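Local coordinates for ADP-ribosylglycohydrolase (Thermus thermophilus, PDB 2YZV), which belongs to the ADP-ribosylglycohydrolase family of all-helical proteins and holds two magnesium ions in its crystal structure, at residues A14-A19 with R278-R283; L31-F36 with W211-E216; A226-A231 with G256-Q261; R236-G241 with G274-A279. All coordinates share one frame; numbering follows the deposited sequence.

Contact 1 (A14-A19 with R278-R283)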
loop_
_atom_site.group_PDB
_atom_site.type_symbol
_atom_site.label_atom_id
_atom_site.label_comp_id
_atom_site.label_asym_id
_atom_site.label_seq_id
_atom_site.Cartn_x
_atom_site.Cartn_y
_atom_site.Cartn_z
ATOM N N ALA A 14 2.868 -8.847 4.150
ATOM C CA ALA A 14 2.620 -7.697 3.286
ATOM C C ALA A 14 1.154 -7.259 3.333
ATOM O O ALA A 14 0.863 -6.064 3.369
ATOM C CB ALA A 14 3.032 -8.022 1.846
ATOM N N PHE A 15 0.234 -8.221 3.334
ATOM C CA PHE A 15 -1.195 -7.911 3.359
ATOM C C PHE A 15 -1.631 -7.384 4.723
ATOM O O PHE A 15 -2.256 -6.320 4.819
ATOM C CB PHE A 15 -2.001 -9.163 2.978
ATOM C CG PHE A 15 -3.394 -8.874 2.484
ATOM C CD1 PHE A 15 -3.886 -9.518 1.352
ATOM C CD2 PHE A 15 -4.217 -7.966 3.145
ATOM C CE1 PHE A 15 -5.176 -9.265 0.884
ATOM C CE2 PHE A 15 -5.511 -7.704 2.686
ATOM C CZ PHE A 15 -5.991 -8.357 1.550
ATOM N N LEU A 16 -1.307 -8.115 5.781
ATOM C CA LEU A 16 -1.673 -7.678 7.124
ATOM C C LEU A 16 -0.938 -6.394 7.504
ATOM O O LEU A 16 -1.492 -5.532 8.186
ATOM C CB LEU A 16 -1.373 -8.776 8.151
ATOM C CG LEU A 16 -2.401 -9.900 8.340
ATOM C CD1 LEU A 16 -3.641 -9.333 8.995
ATOM C CD2 LEU A 16 -2.745 -10.551 7.011
ATOM N N GLY A 17 0.306 -6.262 7.051
ATOM C CA GLY A 17 1.077 -5.066 7.352
ATOM C C GLY A 17 0.405 -3.824 6.790
ATOM O O GLY A 17 0.462 -2.746 7.387
ATOM N N LEU A 18 -0.221 -3.977 5.629
ATOM C CA LEU A 18 -0.928 -2.871 4.985
ATOM C C LEU A 18 -2.014 -2.357 5.933
ATOM O O LEU A 18 -2.087 -1.160 6.215
ATOM C CB LEU A 18 -1.558 -3.362 3.676
ATOM C CG LEU A 18 -2.257 -2.391 2.721
ATOM C CD1 LEU A 18 -2.541 -3.120 1.419
ATOM C CD2 LEU A 18 -3.550 -1.853 3.321
ATOM N N ALA A 19 -2.847 -3.270 6.427
ATOM C CA ALA A 19 -3.939 -2.917 7.329
ATOM C C ALA A 19 -3.452 -2.399 8.679
ATOM O O ALA A 19 -4.047 -1.488 9.255
ATOM C CB ALA A 19 -4.857 -4.121 7.530
ATOM N N ARG A 278 -3.494 -8.852 16.879
ATOM C CA ARG A 278 -4.646 -9.306 17.650
ATOM C C ARG A 278 -5.753 -8.265 17.736
ATOM O O ARG A 278 -6.925 -8.612 17.885
ATOM C CB ARG A 278 -4.220 -9.717 19.064
ATOM C CG ARG A 278 -3.533 -11.075 19.129
ATOM C CD ARG A 278 -3.337 -11.528 20.569
ATOM N NE ARG A 278 -2.261 -10.808 21.242
ATOM C CZ ARG A 278 -0.968 -11.016 21.013
ATOM N NH1 ARG A 278 -0.587 -11.928 20.128
ATOM N NH2 ARG A 278 -0.055 -10.317 21.673
ATOM N N ALA A 279 -5.383 -6.993 17.628
ATOM C CA ALA A 279 -6.352 -5.902 17.707
ATOM C C ALA A 279 -6.930 -5.532 16.342
ATOM O O ALA A 279 -7.932 -4.828 16.257
ATOM C CB ALA A 279 -5.693 -4.677 18.332
ATOM N N LEU A 280 -6.295 -6.023 15.284
ATOM C CA LEU A 280 -6.691 -5.722 13.908
ATOM C C LEU A 280 -8.060 -6.242 13.462
ATOM O O LEU A 280 -8.348 -7.435 13.553
ATOM C CB LEU A 280 -5.618 -6.248 12.953
ATOM C CG LEU A 280 -5.728 -5.837 11.483
ATOM C CD1 LEU A 280 -5.500 -4.334 11.347
ATOM C CD2 LEU A 280 -4.687 -6.598 10.672
ATOM N N HIS A 281 -8.892 -5.338 12.952
ATOM C CA HIS A 281 -10.224 -5.699 12.476
ATOM C C HIS A 281 -10.116 -6.600 11.238
ATOM O O HIS A 281 -9.373 -6.297 10.307
ATOM C CB HIS A 281 -11.011 -4.432 12.125
ATOM C CG HIS A 281 -12.443 -4.687 11.768
ATOM N ND1 HIS A 281 -13.145 -3.882 10.896
ATOM C CD2 HIS A 281 -13.305 -5.649 12.169
ATOM C CE1 HIS A 281 -14.378 -4.340 10.774
ATOM N NE2 HIS A 281 -14.501 -5.412 11.536
ATOM N N LEU A 282 -10.862 -7.703 11.242
ATOM C CA LEU A 282 -10.876 -8.665 10.137
ATOM C C LEU A 282 -9.523 -9.320 9.861
ATOM O O LEU A 282 -9.212 -9.668 8.722
ATOM C CB LEU A 282 -11.400 -8.002 8.858
ATOM C CG LEU A 282 -12.782 -7.349 8.958
ATOM C CD1 LEU A 282 -13.224 -6.884 7.578
ATOM C CD2 LEU A 282 -13.787 -8.341 9.523
ATOM N N ARG A 283 -8.733 -9.488 10.913
ATOM C CA ARG A 283 -7.421 -10.117 10.821
ATOM C C ARG A 283 -7.501 -11.465 10.102
ATOM O O ARG A 283 -6.781 -11.717 9.131
ATOM C CB ARG A 283 -6.877 -10.332 12.234
ATOM C CG ARG A 283 -5.572 -11.093 12.309
ATOM C CD ARG A 283 -5.378 -11.606 13.724
ATOM N NE ARG A 283 -4.088 -12.254 13.922
ATOM C CZ ARG A 283 -3.702 -12.790 15.075
ATOM N NH1 ARG A 283 -4.514 -12.753 16.124
ATOM N NH2 ARG A 283 -2.505 -13.351 15.183
#
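Leu280 sets both of its methyl groups against the face of helix 4-26 formed by Leu16 and Ala19, and the shortest distances gather there. CD2 of Leu280 lies 3.4 Å from CD1 of Leu16, closer than carbon atoms usually pack, with the two side chains meeting at a slant. The other branch serves Ala19: Leu280 CD1 is 3.9 Å from its CB and also touches its carbonyl oxygen. With chi1 at -170°, CG of Leu280 turns away from its own backbone N, which sends the fork at the helix. Trp55 and Met286 pack on both Leu280 and Ala19, so this half is buried.

Packing slackens toward Arg283, a partly exposed residue whose CG stays 4.2 Å from Leu16 CD1 while its carbonyl O stands 3.9 Å from that methyl. Arg283 ends a type II beta turn begun by Leu280, closed by a weak bond of 3.4 Å from Arg283 N to Leu280 O. Leu282, at positive phi (61°), is the N-cap of helix 283-298.

Polar anchoring of the turn comes from His281, bonded to Trp55 NE1 and the Gly53 backbone; between the segments no hydrogen bond crosses, which implies an apolar interface dependent on fit of shape.

Contact 2 (L31-F36 with W211-E216)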
loop_
_atom_site.group_PDB
_atom_site.type_symbol
_atom_site.label_atom_id
_atom_site.label_comp_id
_atom_site.label_asym_id
_atom_site.label_seq_id
_atom_site.Cartn_x
_atom_site.Cartn_y
_atom_site.Cartn_z
ATOM N N LEU A 31 -2.647 15.357 11.336
ATOM C CA LEU A 31 -1.907 16.088 12.360
ATOM C C LEU A 31 -0.520 16.460 11.867
ATOM O O LEU A 31 0.169 15.643 11.263
ATOM C CB LEU A 31 -1.763 15.252 13.632
ATOM C CG LEU A 31 -3.032 14.743 14.318
ATOM C CD1 LEU A 31 -2.647 14.014 15.594
ATOM C CD2 LEU A 31 -3.967 15.902 14.628
ATOM N N PRO A 32 -0.093 17.707 12.114
ATOM C CA PRO A 32 1.239 18.124 11.668
ATOM C C PRO A 32 2.315 17.400 12.468
ATOM O O PRO A 32 2.155 17.158 13.667
ATOM C CB PRO A 32 1.240 19.627 11.936
ATOM C CG PRO A 32 -0.196 19.995 11.798
ATOM C CD PRO A 32 -0.888 18.872 12.533
ATOM N N LYS A 33 3.409 17.051 11.802
ATOM C CA LYS A 33 4.509 16.355 12.457
ATOM C C LYS A 33 5.018 17.116 13.681
ATOM O O LYS A 33 5.070 18.345 13.682
ATOM C CB LYS A 33 5.659 16.154 11.464
ATOM C CG LYS A 33 6.852 15.403 12.027
ATOM C CD LYS A 33 7.965 15.269 10.994
ATOM C CE LYS A 33 9.143 14.490 11.556
ATOM N NZ LYS A 33 10.281 14.423 10.593
ATOM N N GLY A 34 5.374 16.372 14.724
ATOM C CA GLY A 34 5.907 16.972 15.935
ATOM C C GLY A 34 4.966 17.780 16.809
ATOM O O GLY A 34 5.429 18.525 17.673
ATOM N N THR A 35 3.661 17.647 16.604
ATOM C CA THR A 35 2.699 18.391 17.415
ATOM C C THR A 35 1.897 17.453 18.311
ATOM O O THR A 35 0.986 17.888 19.022
ATOM C CB THR A 35 1.702 19.186 16.541
ATOM O OG1 THR A 35 0.915 18.276 15.765
ATOM C CG2 THR A 35 2.439 20.136 15.607
ATOM N N PHE A 36 2.239 16.169 18.279
ATOM C CA PHE A 36 1.534 15.171 19.077
ATOM C C PHE A 36 2.497 14.132 19.648
ATOM O O PHE A 36 3.554 13.866 19.073
ATOM C CB PHE A 36 0.474 14.486 18.210
ATOM C CG PHE A 36 1.033 13.838 16.972
ATOM C CD1 PHE A 36 1.506 12.531 17.007
ATOM C CD2 PHE A 36 1.112 14.550 15.779
ATOM C CE1 PHE A 36 2.053 11.938 15.870
ATOM C CE2 PHE A 36 1.656 13.971 14.634
ATOM C CZ PHE A 36 2.128 12.661 14.679
ATOM N N TRP A 211 16.337 9.272 1.584
ATOM C CA TRP A 211 17.265 9.158 2.710
ATOM C C TRP A 211 17.021 10.257 3.748
ATOM O O TRP A 211 17.430 10.131 4.908
ATOM C CB TRP A 211 18.721 9.219 2.224
ATOM C CG TRP A 211 19.144 8.073 1.323
ATOM C CD1 TRP A 211 19.584 8.171 0.032
ATOM C CD2 TRP A 211 19.230 6.682 1.669
ATOM N NE1 TRP A 211 19.942 6.932 -0.444
ATOM C CE2 TRP A 211 19.736 6.000 0.539
ATOM C CE3 TRP A 211 18.933 5.945 2.826
ATOM C CZ2 TRP A 211 19.953 4.615 0.529
ATOM C CZ3 TRP A 211 19.151 4.562 2.816
ATOM C CH2 TRP A 211 19.656 3.916 1.672
ATOM N N GLU A 212 16.356 11.330 3.335
ATOM C CA GLU A 212 16.069 12.424 4.254
ATOM C C GLU A 212 14.678 12.261 4.846
ATOM O O GLU A 212 13.744 11.870 4.150
ATOM C CB GLU A 212 16.154 13.770 3.536
ATOM C CG GLU A 212 15.981 14.948 4.471
ATOM C CD GLU A 212 17.047 14.979 5.549
ATOM O OE1 GLU A 212 18.222 15.230 5.209
ATOM O OE2 GLU A 212 16.711 14.741 6.730
ATOM N N ALA A 213 14.543 12.562 6.134
ATOM C CA ALA A 213 13.253 12.446 6.807
ATOM C C ALA A 213 12.281 13.486 6.263
ATOM O O ALA A 213 12.635 14.654 6.096
ATOM C CB ALA A 213 13.428 12.640 8.312
ATOM N N PRO A 214 11.041 13.070 5.958
ATOM C CA PRO A 214 10.029 13.991 5.436
ATOM C C PRO A 214 9.591 14.966 6.527
ATOM O O PRO A 214 9.716 14.667 7.716
ATOM C CB PRO A 214 8.884 13.062 5.032
ATOM C CG PRO A 214 9.565 11.759 4.763
ATOM C CD PRO A 214 10.562 11.680 5.888
ATOM N N GLU A 215 9.078 16.123 6.121
ATOM C CA GLU A 215 8.602 17.119 7.075
ATOM C C GLU A 215 7.165 16.796 7.477
ATOM O O GLU A 215 6.632 17.370 8.429
ATOM C CB GLU A 215 8.668 18.521 6.466
ATOM C CG GLU A 215 10.078 19.015 6.181
ATOM C CD GLU A 215 10.921 19.162 7.437
ATOM O OE1 GLU A 215 12.075 19.625 7.320
ATOM O OE2 GLU A 215 10.439 18.818 8.538
ATOM N N GLU A 216 6.541 15.887 6.732
ATOM C CA GLU A 216 5.174 15.452 7.007
ATOM C C GLU A 216 4.854 14.229 6.156
ATOM O O GLU A 216 5.632 13.868 5.277
ATOM C CB GLU A 216 4.166 16.565 6.694
ATOM C CG GLU A 216 3.721 16.652 5.241
ATOM C CD GLU A 216 4.786 17.200 4.313
ATOM O OE1 GLU A 216 4.511 17.302 3.097
ATOM O OE2 GLU A 216 5.892 17.532 4.791
#
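Lys33 spans the gap to Pro214 and Glu215 from the second position of a type II beta turn, Pro32 to Thr35, in a contact between two surface loops that contain no regular helix or strand.

The polar part across the contact is one hydrogen bond. Lys33 NZ donates to Pro214 O over 2.9 Å, and the C=O...N angle of 169° shows the ammonium group meeting the carbonyl almost end-on. Glu215 adds charge without pairing: its OE2 stays 4.9 Å from Lys33 NZ, close enough perhaps for a modest electrostatic attraction but too far for a salt bridge.

Van der Waals contact comes from the rest of the lysine. CG lies anti to the backbone N (chi1 -178°) and the chain is fully extended, so its methylenes run past the carbonyl oxygens: Lys33 CB is 3.4 Å from Glu215 O. At the tip, NZ comes within 4.3 Å of Ala213 CB. Leu248 touches both Lys33 and Pro214, and Pro214 in turn rests on Ala227 and Trp230 of helix 221-234.

Local bonds shape each loop. Gly34 takes the third turn position with phi at 70°. Ala213 N donates to Glu212 OE2, reaching it from above the carboxylate plane, and Thr35 OG1 donates to Pro32 O at 2.7 Å.

Contact 3 (A226-A231 with G256-Q261)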
loop_
_atom_site.group_PDB
_atom_site.type_symbol
_atom_site.label_atom_id
_atom_site.label_comp_id
_atom_site.label_asym_id
_atom_site.label_seq_id
_atom_site.Cartn_x
_atom_site.Cartn_y
_atom_site.Cartn_z
ATOM N N ALA A 226 8.311 7.938 -0.980
ATOM C CA ALA A 226 9.564 8.369 -0.361
ATOM C C ALA A 226 9.523 8.286 1.164
ATOM O O ALA A 226 10.521 7.942 1.799
ATOM C CB ALA A 226 9.896 9.795 -0.796
ATOM N N ALA A 227 8.371 8.606 1.751
ATOM C CA ALA A 227 8.229 8.560 3.203
ATOM C C ALA A 227 8.284 7.120 3.698
ATOM O O ALA A 227 8.875 6.829 4.742
ATOM C CB ALA A 227 6.909 9.211 3.625
ATOM N N ALA A 228 7.661 6.217 2.948
ATOM C CA ALA A 228 7.654 4.810 3.321
ATOM C C ALA A 228 9.066 4.245 3.196
ATOM O O ALA A 228 9.515 3.482 4.050
ATOM C CB ALA A 228 6.692 4.032 2.424
ATOM N N LEU A 229 9.768 4.629 2.134
ATOM C CA LEU A 229 11.130 4.152 1.925
ATOM C C LEU A 229 12.062 4.671 3.020
ATOM O O LEU A 229 12.966 3.966 3.458
ATOM C CB LEU A 229 11.641 4.574 0.544
ATOM C CG LEU A 229 11.047 3.793 -0.631
ATOM C CD1 LEU A 229 11.504 4.409 -1.944
ATOM C CD2 LEU A 229 11.484 2.330 -0.549
ATOM N N TRP A 230 11.844 5.907 3.459
ATOM C CA TRP A 230 12.663 6.481 4.519
ATOM C C TRP A 230 12.469 5.687 5.812
ATOM O O TRP A 230 13.432 5.319 6.479
ATOM C CB TRP A 230 12.262 7.940 4.752
ATOM C CG TRP A 230 12.763 8.499 6.040
ATOM C CD1 TRP A 230 14.034 8.925 6.317
ATOM C CD2 TRP A 230 12.013 8.660 7.249
ATOM N NE1 TRP A 230 14.118 9.340 7.625
ATOM C CE2 TRP A 230 12.893 9.187 8.221
ATOM C CE3 TRP A 230 10.680 8.407 7.606
ATOM C CZ2 TRP A 230 12.483 9.467 9.533
ATOM C CZ3 TRP A 230 10.271 8.686 8.911
ATOM C CH2 TRP A 230 11.174 9.210 9.856
ATOM N N ALA A 231 11.212 5.425 6.161
ATOM C CA ALA A 231 10.901 4.686 7.380
ATOM C C ALA A 231 11.477 3.280 7.315
ATOM O O ALA A 231 11.943 2.738 8.319
ATOM C CB ALA A 231 9.386 4.629 7.584
ATOM N N GLY A 256 1.589 4.852 6.394
ATOM C CA GLY A 256 1.682 3.655 7.209
ATOM C C GLY A 256 1.330 2.405 6.415
ATOM O O GLY A 256 1.977 1.366 6.563
ATOM N N ALA A 257 0.312 2.497 5.565
ATOM C CA ALA A 257 -0.105 1.348 4.762
ATOM C C ALA A 257 0.944 0.954 3.728
ATOM O O ALA A 257 1.154 -0.232 3.476
ATOM C CB ALA A 257 -1.427 1.641 4.071
ATOM N N VAL A 258 1.598 1.939 3.120
ATOM C CA VAL A 258 2.622 1.637 2.120
ATOM C C VAL A 258 3.833 1.025 2.819
ATOM O O VAL A 258 4.375 0.021 2.359
ATOM C CB VAL A 258 3.016 2.903 1.331
ATOM C CG1 VAL A 258 4.171 2.607 0.372
ATOM C CG2 VAL A 258 1.805 3.392 0.535
ATOM N N TYR A 259 4.247 1.623 3.935
ATOM C CA TYR A 259 5.370 1.083 4.695
ATOM C C TYR A 259 5.033 -0.341 5.130
ATOM O O TYR A 259 5.867 -1.244 5.058
ATOM C CB TYR A 259 5.641 1.926 5.946
ATOM C CG TYR A 259 6.586 1.246 6.917
ATOM C CD1 TYR A 259 7.967 1.364 6.777
ATOM C CD2 TYR A 259 6.094 0.414 7.923
ATOM C CE1 TYR A 259 8.834 0.664 7.608
ATOM C CE2 TYR A 259 6.949 -0.292 8.757
ATOM C CZ TYR A 259 8.318 -0.166 8.594
ATOM O OH TYR A 259 9.173 -0.900 9.386
ATOM N N GLY A 260 3.799 -0.526 5.589
ATOM C CA GLY A 260 3.357 -1.829 6.056
ATOM C C GLY A 260 3.476 -2.933 5.025
ATOM O O GLY A 260 3.848 -4.061 5.356
ATOM N N GLN A 261 3.149 -2.616 3.778
ATOM C CA GLN A 261 3.234 -3.588 2.697
ATOM C C GLN A 261 4.676 -4.000 2.444
ATOM O O GLN A 261 4.984 -5.188 2.351
ATOM C CB GLN A 261 2.665 -3.001 1.409
ATOM C CG GLN A 261 1.175 -2.762 1.444
ATOM C CD GLN A 261 0.710 -1.997 0.236
ATOM O OE1 GLN A 261 0.705 -2.515 -0.884
ATOM N NE2 GLN A 261 0.329 -0.746 0.448
#
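Val258 meets Ala228 where helix 252-267 comes up against helix 221-234, its CG1 only 3.5 Å from Ala228 CB. That branch stands anti to the backbone N (chi1 175°), while CG2 makes no close approach to the partner helix. Leu171 of helix 162-179 also touches Val258.

Next along the chain, Tyr259 makes the broader contact. Its backbone comes very near: the CA atoms of Tyr259 and Ala228 are 4.6 Å apart, and Ala228 CB lies 3.8 Å from Tyr259 N. On the side of helix 221-234 this closest point carries just the Ala228 methyl, which also lies 4.2 Å from Tyr259 CB. The phenol ring then extends along the other helix. Its CD1 is 3.7 Å from Ala231 CB, which approaches obliquely, and 3.8 Å from Ala228 O, which sits at the ring edge and in its plane. Beyond the ring, Tyr259 OH is hydrogen-bonded to Phe238 O, so the buried hydroxyl is satisfied and the ring is tied at its far end to the start of helix 238-246.

Gln261 closes the segment on the far side. Its NE2 donates to Ala257 O (3.2 Å) from above the carbonyl plane, while its backbone N reaches the same oxygen from the opposite face; the amide also bonds to Leu131 O and Ala135 N.

The axes of segments 226-231 and 256-261 pass 8.5 Å apart and cross at -51°, a close alanine-lined helix crossing in the core of this all-helical fold, on the helix that supplies magnesium ligands Asp253 and Thr254 near its start.

Contact 4 (R236-G241 with G274-A279)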
loop_
_atom_site.group_PDB
_atom_site.type_symbol
_atom_site.label_atom_id
_atom_site.label_comp_id
_atom_site.label_asym_id
_atom_site.label_seq_id
_atom_site.Cartn_x
_atom_site.Cartn_y
_atom_site.Cartn_z
ATOM N N ARG A 236 14.873 -0.476 12.157
ATOM C CA ARG A 236 15.665 -1.699 12.261
ATOM C C ARG A 236 14.792 -2.952 12.279
ATOM O O ARG A 236 15.280 -4.068 12.086
ATOM C CB ARG A 236 16.549 -1.634 13.507
ATOM C CG ARG A 236 17.656 -0.596 13.389
ATOM C CD ARG A 236 18.319 -0.329 14.727
ATOM N NE ARG A 236 17.420 0.371 15.640
ATOM C CZ ARG A 236 17.707 0.649 16.908
ATOM N NH1 ARG A 236 18.873 0.283 17.422
ATOM N NH2 ARG A 236 16.827 1.294 17.661
ATOM N N ASP A 237 13.499 -2.758 12.516
ATOM C CA ASP A 237 12.534 -3.847 12.518
ATOM C C ASP A 237 11.184 -3.272 12.106
ATOM O O ASP A 237 11.052 -2.059 11.938
ATOM C CB ASP A 237 12.446 -4.523 13.896
ATOM C CG ASP A 237 12.228 -3.541 15.025
ATOM O OD1 ASP A 237 11.289 -2.724 14.946
ATOM O OD2 ASP A 237 12.996 -3.594 16.010
ATOM N N PHE A 238 10.190 -4.134 11.930
ATOM C CA PHE A 238 8.870 -3.678 11.508
ATOM C C PHE A 238 8.301 -2.588 12.414
ATOM O O PHE A 238 7.880 -1.524 11.946
ATOM C CB PHE A 238 7.890 -4.850 11.471
ATOM C CG PHE A 238 6.563 -4.505 10.859
ATOM C CD1 PHE A 238 6.330 -4.728 9.506
ATOM C CD2 PHE A 238 5.552 -3.938 11.631
ATOM C CE1 PHE A 238 5.111 -4.396 8.925
ATOM C CE2 PHE A 238 4.328 -3.599 11.063
ATOM C CZ PHE A 238 4.105 -3.829 9.705
ATOM N N GLU A 239 8.287 -2.859 13.712
ATOM C CA GLU A 239 7.750 -1.921 14.688
ATOM C C GLU A 239 8.407 -0.544 14.655
ATOM O O GLU A 239 7.722 0.478 14.583
ATOM C CB GLU A 239 7.868 -2.513 16.096
ATOM C CG GLU A 239 7.210 -1.673 17.179
ATOM C CD GLU A 239 7.222 -2.359 18.532
ATOM O OE1 GLU A 239 6.598 -1.829 19.473
ATOM O OE2 GLU A 239 7.857 -3.427 18.653
ATOM N N GLU A 240 9.734 -0.508 14.702
ATOM C CA GLU A 240 10.434 0.772 14.698
ATOM C C GLU A 240 10.160 1.585 13.436
ATOM O O GLU A 240 9.922 2.795 13.509
ATOM C CB GLU A 240 11.941 0.565 14.866
ATOM C CG GLU A 240 12.711 1.872 14.920
ATOM C CD GLU A 240 14.167 1.689 15.295
ATOM O OE1 GLU A 240 14.856 0.878 14.646
ATOM O OE2 GLU A 240 14.619 2.365 16.243
ATOM N N GLY A 241 10.193 0.920 12.285
ATOM C CA GLY A 241 9.934 1.608 11.034
ATOM C C GLY A 241 8.498 2.098 10.962
ATOM O O GLY A 241 8.236 3.193 10.469
ATOM N N GLY A 274 2.562 -8.839 17.862
ATOM C CA GLY A 274 1.361 -9.629 18.050
ATOM C C GLY A 274 0.159 -8.836 18.526
ATOM O O GLY A 274 -0.966 -9.084 18.084
ATOM N N ARG A 275 0.382 -7.882 19.425
ATOM C CA ARG A 275 -0.716 -7.081 19.946
ATOM C C ARG A 275 -1.377 -6.242 18.854
ATOM O O ARG A 275 -2.572 -5.963 18.928
ATOM C CB ARG A 275 -0.236 -6.187 21.096
ATOM C CG ARG A 275 0.868 -5.219 20.739
ATOM C CD ARG A 275 1.347 -4.475 21.973
ATOM N NE ARG A 275 2.360 -3.475 21.651
ATOM C CZ ARG A 275 3.592 -3.755 21.236
ATOM N NH1 ARG A 275 3.982 -5.014 21.091
ATOM N NH2 ARG A 275 4.434 -2.768 20.957
ATOM N N TRP A 276 -0.605 -5.835 17.849
ATOM C CA TRP A 276 -1.166 -5.054 16.749
ATOM C C TRP A 276 -2.066 -5.954 15.907
ATOM O O TRP A 276 -3.170 -5.564 15.522
ATOM C CB TRP A 276 -0.053 -4.462 15.869
ATOM C CG TRP A 276 0.690 -3.313 16.505
ATOM C CD1 TRP A 276 0.413 -2.717 17.707
ATOM C CD2 TRP A 276 1.819 -2.610 15.964
ATOM N NE1 TRP A 276 1.295 -1.692 17.944
ATOM C CE2 TRP A 276 2.170 -1.602 16.893
ATOM C CE3 TRP A 276 2.569 -2.733 14.785
ATOM C CZ2 TRP A 276 3.240 -0.721 16.679
ATOM C CZ3 TRP A 276 3.634 -1.854 14.572
ATOM C CH2 TRP A 276 3.957 -0.861 15.516
ATOM N N LEU A 277 -1.592 -7.163 15.629
ATOM C CA LEU A 277 -2.361 -8.120 14.843
ATOM C C LEU A 277 -3.618 -8.583 15.584
ATOM O O LEU A 277 -4.688 -8.690 14.991
ATOM C CB LEU A 277 -1.492 -9.332 14.486
ATOM C CG LEU A 277 -0.321 -9.077 13.530
ATOM C CD1 LEU A 277 0.555 -10.321 13.438
ATOM C CD2 LEU A 277 -0.852 -8.696 12.156
ATOM N N ARG A 278 -3.494 -8.852 16.879
ATOM C CA ARG A 278 -4.646 -9.306 17.650
ATOM C C ARG A 278 -5.753 -8.265 17.736
ATOM O O ARG A 278 -6.925 -8.612 17.885
ATOM C CB ARG A 278 -4.220 -9.717 19.064
ATOM C CG ARG A 278 -3.533 -11.075 19.129
ATOM C CD ARG A 278 -3.337 -11.528 20.569
ATOM N NE ARG A 278 -2.261 -10.808 21.242
ATOM C CZ ARG A 278 -0.968 -11.016 21.013
ATOM N NH1 ARG A 278 -0.587 -11.928 20.128
ATOM N NH2 ARG A 278 -0.055 -10.317 21.673
ATOM N N ALA A 279 -5.383 -6.993 17.628
ATOM C CA ALA A 279 -6.352 -5.902 17.707
ATOM C C ALA A 279 -6.930 -5.532 16.342
ATOM O O ALA A 279 -7.932 -4.828 16.257
ATOM C CB ALA A 279 -5.693 -4.677 18.332
#
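Phe238 and Trp276 meet edge to edge, each ring placing a carbon near the plane of the other: Phe238 CE2 is 4.0 Å from Trp276 CZ3. Beside this pair, Glu239 crosses the indole at about a right angle, its CG 3.7 Å from Trp276 CH2. A chi1 of -174° and an extended chain carry the carboxylate past the ring to Arg275. There Glu239 OE1 and Arg275 NH2 are placed for a salt bridge at 2.8 Å, edge-on to the guanidinium. The hydrogen bond within it is weak, bent to 128°, and OE1 sits too close to another atom of the model, so the exact geometry of this bridge is doubtful.

A second shell surrounds these groups. Glu41 OE1 takes both Arg275 NE and Trp276 NE1, consistent with Glu41 holding the two side chains in place. Arg243 NH2 also pairs with Glu239 OE1, bringing two guanidinium groups close together; the carboxylate may offset their like charges, though the placing of OE1 is uncertain. Phe238 is backed by Ile272, Ala263 and Tyr267; Trp276 lies on Val20 and Leu24 of helix 4-26.

Farther out, the start of helix 238-246 is held by its own polar residues. Asp237 OD1 accepts from Glu240 N at 2.7 Å in a nearly straight bond (173°). Arg236 grips the Glu240 carboxylate side-on, NE to OE1 and NH2 to OE2, each at 2.8 Å, while Arg236 N also donates to OE1. The arrangement is an aspartate N-capped helix start, packed through an aromatic pair and a partly exposed salt bridge onto the short helix 274-279.

Overall arrangement
From the N terminus, contact 1 opens first, on helix 4-26, and closes last, at 278-283, so its loop encloses most of the chain. Contacts 2 and 3 both nest inside it, in series: contact 2 opens at 31-36 and closes at 211-216 before contact 3 begins. Contacts 3 and 4 cross: 236-241 lies between the two segments of contact 3, while 274-279 follows them. Contact 4 then ends on the stretch used by contact 1, sharing Arg278 and Ala279. Leu18 against Gln261 joins contacts 1 and 3, and Trp230 joins contact 3 to the surface loops of contact 2, which stays about 16 Å from contact 1 at the nearest atoms.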